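Local coordinates for protein YcaO (Methanopyrus kandleri, PDB 6CIB) that binds ADP and magnesium and, as a member of the YcaO family, probably uses ATP to install thioamides in peptide backbones, at residues 197-209 with 219-231. Numbering follows the deposited sequence.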
loop_
_atom_site.group_PDB
_atom_site.type_symbol
_atom_site.label_atom_id
_atom_site.label_comp_id
_atom_site.label_asym_id
_atom_site.label_seq_id
_atom_site.Cartn_x
_atom_site.Cartn_y
_atom_site.Cartn_z
ATOM N N LEU A 197 16.972 -2.794 13.068
ATOM C CA LEU A 197 17.026 -3.049 11.621
ATOM C C LEU A 197 18.304 -2.544 10.981
ATOM O O LEU A 197 18.808 -3.165 10.047
ATOM C CB LEU A 197 15.798 -2.484 10.894
ATOM C CG LEU A 197 14.499 -3.290 11.019
ATOM C CD1 LEU A 197 13.346 -2.518 10.391
ATOM C CD2 LEU A 197 14.613 -4.677 10.395
ATOM N N GLU A 198 18.825 -1.430 11.498
ATOM C CA GLU A 198 20.100 -0.850 11.043
ATOM C C GLU A 198 21.289 -1.788 11.249
ATOM O O GLU A 198 22.199 -1.821 10.425
ATOM C CB GLU A 198 20.354 0.500 11.709
ATOM C CG GLU A 198 21.492 1.292 11.093
ATOM C CD GLU A 198 21.524 2.720 11.581
ATOM O OE1 GLU A 198 21.881 2.933 12.756
ATOM O OE2 GLU A 198 21.194 3.628 10.790
ATOM N N ARG A 199 21.253 -2.563 12.329
ATOM C CA ARG A 199 22.257 -3.595 12.586
ATOM C C ARG A 199 22.327 -4.684 11.503
ATOM O O ARG A 199 23.333 -5.380 11.407
ATOM C CB ARG A 199 22.052 -4.205 13.977
ATOM C CG ARG A 199 22.784 -3.438 15.068
ATOM C CD ARG A 199 22.554 -4.017 16.458
ATOM N NE ARG A 199 21.808 -3.076 17.293
ATOM C CZ ARG A 199 20.593 -3.285 17.793
ATOM N NH1 ARG A 199 19.950 -4.428 17.580
ATOM N NH2 ARG A 199 20.020 -2.344 18.524
ATOM N N GLU A 200 21.270 -4.803 10.689
ATOM C CA GLU A 200 21.208 -5.763 9.580
ATOM C C GLU A 200 21.884 -5.256 8.308
ATOM O O GLU A 200 22.363 -6.050 7.489
ATOM C CB GLU A 200 19.754 -6.122 9.253
ATOM C CG GLU A 200 19.011 -6.886 10.333
ATOM C CD GLU A 200 19.677 -8.200 10.695
ATOM O OE1 GLU A 200 19.924 -9.031 9.788
ATOM O OE2 GLU A 200 19.952 -8.396 11.898
ATOM N N VAL A 201 21.900 -3.936 8.139
ATOM C CA VAL A 201 22.475 -3.289 6.952
ATOM C C VAL A 201 23.546 -2.288 7.397
ATOM O O VAL A 201 24.227 -2.528 8.393
ATOM C CB VAL A 201 21.375 -2.661 6.044
ATOM C CG1 VAL A 201 20.623 -3.745 5.280
ATOM C CG2 VAL A 201 20.403 -1.793 6.846
ATOM N N GLY A 202 23.721 -1.189 6.667
ATOM C CA GLY A 202 24.644 -0.138 7.087
ATOM C C GLY A 202 23.918 0.974 7.814
ATOM O O GLY A 202 24.288 1.338 8.937
ATOM N N ARG A 203 22.882 1.511 7.164
ATOM C CA ARG A 203 22.081 2.606 7.698
ATOM C C ARG A 203 20.595 2.427 7.390
ATOM O O ARG A 203 20.227 1.903 6.336
ATOM C CB ARG A 203 22.565 3.960 7.154
ATOM C CG ARG A 203 23.928 4.408 7.667
ATOM C CD ARG A 203 23.891 5.837 8.176
ATOM N NE ARG A 203 23.965 6.818 7.095
ATOM C CZ ARG A 203 23.735 8.123 7.235
ATOM N NH1 ARG A 203 23.400 8.633 8.418
ATOM N NH2 ARG A 203 23.834 8.924 6.179
ATOM N N VAL A 204 19.748 2.858 8.324
ATOM C CA VAL A 204 18.310 2.963 8.084
ATOM C C VAL A 204 17.902 4.401 8.373
ATOM O O VAL A 204 18.017 4.871 9.503
ATOM C CB VAL A 204 17.470 1.954 8.912
ATOM C CG1 VAL A 204 15.977 2.215 8.723
ATOM C CG2 VAL A 204 17.791 0.517 8.518
ATOM N N GLU A 205 17.421 5.080 7.338
ATOM C CA GLU A 205 17.103 6.507 7.398
ATOM C C GLU A 205 15.597 6.728 7.284
ATOM O O GLU A 205 14.950 6.126 6.426
ATOM C CB GLU A 205 17.807 7.241 6.258
ATOM C CG GLU A 205 19.328 7.239 6.311
ATOM C CD GLU A 205 19.876 8.322 7.216
ATOM O OE1 GLU A 205 19.506 9.505 7.032
ATOM O OE2 GLU A 205 20.677 7.989 8.113
ATOM N N LEU A 206 15.049 7.587 8.145
ATOM C CA LEU A 206 13.621 7.920 8.119
ATOM C C LEU A 206 13.369 9.310 7.546
ATOM O O LEU A 206 14.135 10.237 7.800
ATOM C CB LEU A 206 12.984 7.785 9.513
ATOM C CG LEU A 206 12.908 6.386 10.138
ATOM C CD1 LEU A 206 12.457 6.476 11.586
ATOM C CD2 LEU A 206 11.997 5.453 9.348
ATOM N N ARG A 207 12.294 9.427 6.765
ATOM C CA ARG A 207 11.881 10.686 6.143
ATOM C C ARG A 207 10.388 10.923 6.326
ATOM O O ARG A 207 9.596 9.982 6.226
ATOM C CB ARG A 207 12.182 10.678 4.642
ATOM C CG ARG A 207 13.627 10.429 4.233
ATOM C CD ARG A 207 14.583 11.509 4.720
ATOM N NE ARG A 207 15.964 11.154 4.374
ATOM C CZ ARG A 207 16.889 10.754 5.241
ATOM N NH1 ARG A 207 16.617 10.676 6.542
ATOM N NH2 ARG A 207 18.105 10.454 4.801
ATOM N N LEU A 208 10.008 12.173 6.596
ATOM C CA LEU A 208 8.612 12.579 6.507
ATOM C C LEU A 208 8.345 13.154 5.113
ATOM O O LEU A 208 8.846 14.224 4.765
ATOM C CB LEU A 208 8.232 13.574 7.613
ATOM C CG LEU A 208 6.730 13.888 7.744
ATOM C CD1 LEU A 208 5.935 12.734 8.347
ATOM C CD2 LEU A 208 6.508 15.159 8.548
ATOM N N LEU A 209 7.571 12.421 4.315
ATOM C CA LEU A 209 7.222 12.844 2.956
ATOM C C LEU A 209 6.182 13.950 3.004
ATOM O O LEU A 209 5.381 13.993 3.946
ATOM C CB LEU A 209 6.695 11.662 2.136
ATOM C CG LEU A 209 7.720 10.768 1.426
ATOM C CD1 LEU A 209 8.437 9.855 2.392
ATOM C CD2 LEU A 209 7.049 9.922 0.365
ATOM N N VAL A 219 5.492 8.359 5.708
ATOM C CA VAL A 219 6.883 8.164 6.132
ATOM C C VAL A 219 7.594 7.234 5.148
ATOM O O VAL A 219 7.033 6.231 4.715
ATOM C CB VAL A 219 6.974 7.621 7.590
ATOM C CG1 VAL A 219 8.398 7.240 7.991
ATOM C CG2 VAL A 219 6.436 8.642 8.579
ATOM N N GLY A 220 8.823 7.595 4.795
ATOM C CA GLY A 220 9.704 6.742 4.014
ATOM C C GLY A 220 10.900 6.316 4.837
ATOM O O GLY A 220 11.396 7.078 5.670
ATOM N N ALA A 221 11.339 5.079 4.616
ATOM C CA ALA A 221 12.571 4.553 5.191
ATOM C C ALA A 221 13.476 4.092 4.062
ATOM O O ALA A 221 13.028 3.395 3.150
ATOM C CB ALA A 221 12.289 3.406 6.150
ATOM N N VAL A 222 14.741 4.505 4.115
ATOM C CA VAL A 222 15.727 4.108 3.105
ATOM C C VAL A 222 16.942 3.472 3.773
ATOM O O VAL A 222 17.349 3.882 4.865
ATOM C CB VAL A 222 16.152 5.268 2.147
ATOM C CG1 VAL A 222 15.018 5.632 1.204
ATOM C CG2 VAL A 222 16.629 6.501 2.909
ATOM N N THR A 223 17.497 2.456 3.116
ATOM C CA THR A 223 18.680 1.782 3.630
ATOM C C THR A 223 19.930 2.062 2.805
ATOM O O THR A 223 19.870 2.267 1.590
ATOM C CB THR A 223 18.493 0.254 3.790
ATOM O OG1 THR A 223 18.301 -0.354 2.509
ATOM C CG2 THR A 223 17.305 -0.061 4.700
ATOM N N GLU A 224 21.052 2.096 3.511
ATOM C CA GLU A 224 22.374 2.031 2.920
ATOM C C GLU A 224 22.962 0.703 3.371
ATOM O O GLU A 224 22.824 0.323 4.532
ATOM C CB GLU A 224 23.213 3.204 3.417
ATOM C CG GLU A 224 24.449 3.501 2.586
ATOM C CD GLU A 224 25.196 4.742 3.052
ATOM O OE1 GLU A 224 24.549 5.715 3.504
ATOM O OE2 GLU A 224 26.441 4.739 2.954
ATOM N N ALA A 225 23.589 -0.016 2.450
ATOM C CA ALA A 225 24.164 -1.330 2.744
ATOM C C ALA A 225 25.386 -1.554 1.870
ATOM O O ALA A 225 25.529 -0.911 0.820
ATOM C CB ALA A 225 23.130 -2.433 2.516
ATOM N N GLU A 226 26.260 -2.467 2.291
ATOM C CA GLU A 226 27.431 -2.802 1.477
ATOM C C GLU A 226 27.093 -3.678 0.271
ATOM O O GLU A 226 27.831 -3.693 -0.713
ATOM C CB GLU A 226 28.588 -3.363 2.322
ATOM C CG GLU A 226 28.350 -4.705 2.997
ATOM C CD GLU A 226 29.541 -5.170 3.832
ATOM O OE1 GLU A 226 30.670 -4.655 3.639
ATOM O OE2 GLU A 226 29.349 -6.061 4.692
ATOM N N ARG A 227 25.969 -4.387 0.350
ATOM C CA ARG A 227 25.370 -5.054 -0.808
ATOM C C ARG A 227 24.240 -4.188 -1.360
ATOM O O ARG A 227 23.374 -3.720 -0.603
ATOM C CB ARG A 227 24.841 -6.441 -0.433
ATOM C CG ARG A 227 25.915 -7.466 -0.083
ATOM C CD ARG A 227 25.331 -8.764 0.468
ATOM N NE ARG A 227 24.160 -9.240 -0.278
ATOM C CZ ARG A 227 24.193 -9.898 -1.440
ATOM N NH1 ARG A 227 25.347 -10.190 -2.037
ATOM N NH2 ARG A 227 23.055 -10.270 -2.011
ATOM N N VAL A 228 24.257 -3.990 -2.677
ATOM C CA VAL A 228 23.350 -3.064 -3.365
ATOM C C VAL A 228 21.865 -3.501 -3.355
ATOM O O VAL A 228 20.971 -2.666 -3.243
ATOM C CB VAL A 228 23.873 -2.729 -4.798
ATOM C CG1 VAL A 228 23.679 -3.892 -5.775
ATOM C CG2 VAL A 228 23.237 -1.460 -5.334
ATOM N N GLU A 229 21.621 -4.806 -3.457
ATOM C CA GLU A 229 20.271 -5.378 -3.432
ATOM C C GLU A 229 19.587 -5.212 -2.071
ATOM O O GLU A 229 18.361 -5.309 -1.976
ATOM C CB GLU A 229 20.272 -6.857 -3.865
ATOM C CG GLU A 229 21.468 -7.686 -3.410
ATOM C CD GLU A 229 22.726 -7.443 -4.245
ATOM O OE1 GLU A 229 23.743 -7.020 -3.654
ATOM O OE2 GLU A 229 22.701 -7.656 -5.484
ATOM N N GLU A 230 20.393 -4.933 -1.045
ATOM C CA GLU A 230 19.925 -4.672 0.317
ATOM C C GLU A 230 19.689 -3.187 0.606
ATOM O O GLU A 230 19.411 -2.796 1.749
ATOM C CB GLU A 230 20.876 -5.313 1.327
ATOM C CG GLU A 230 20.872 -6.829 1.189
ATOM C CD GLU A 230 21.320 -7.563 2.427
ATOM O OE1 GLU A 230 21.355 -8.805 2.365
ATOM O OE2 GLU A 230 21.632 -6.916 3.448
HETATM N N MSE A 231 19.794 -2.372 -0.443
HETATM C CA MSE A 231 19.442 -0.956 -0.374
HETATM C C MSE A 231 18.042 -0.868 -0.897
HETATM O O MSE A 231 17.807 -0.823 -2.109
HETATM C CB MSE A 231 20.424 -0.073 -1.140
HETATM C CG MSE A 231 21.687 0.053 -0.301
HETATM SE SE MSE A 231 23.013 1.134 -1.277
HETATM C CE MSE A 231 22.151 2.891 -1.108
#
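Arg203 to Leu208 pair with Glu224 to Val219 as antiparallel neighbours, the strand axes 4.6 Å apart and their directions 157° from one another. Paired N-H···O bonds link Arg203 with Glu224, Glu205 with Val222 and Arg207 with Gly220; at the alternating non-hydrogen-bonded positions, CA-H groups lean on carbonyl oxygens, as Ala221 CA does on Glu205 O at 3.1 Å. Where residues 203-209 begin, Glu224 O accepts from both Gly202 N (2.8 Å) and Arg203 N (2.9 Å), a classic beta bulge. The result is a beta hairpin, whose second strand pairs on with strand 233-238 in an antiparallel sheet, and it illustrates how alternating side chains give a sheet two unlike faces. One face, with Val204, Leu206, Ala221 and Thr223, is largely apolar: Leu206 CD2 meets Ala221 CB at 3.8 Å, and Val204 and Thr223 lie side by side, both packing on helix 241-260. The other carries a chain of charges. Bent at chi2 (-63°), Arg207 turns its guanidinium end-on to Glu205, NH1 and NH2 both gripping OE1 in the guanidinium plane, NH2 at 2.8 Å, while NH1 also reaches Leu206 O and NE bonds to Trp292 O. With a leucine here, Glu205 OE1 would probably lose both donors, leaving the buried carboxylate with Arg203 as its remaining partner in this network. Glu205 OE2 sits off the guanidinium plane of Arg203, 2.8 Å from NH1, a purely electrostatic pairing. Across the strands, Arg203 runs alongside Glu224, whose OE1 lies at the guanidinium edge in a long salt bridge (3.8 Å to NE) and has a second partner in Lys286.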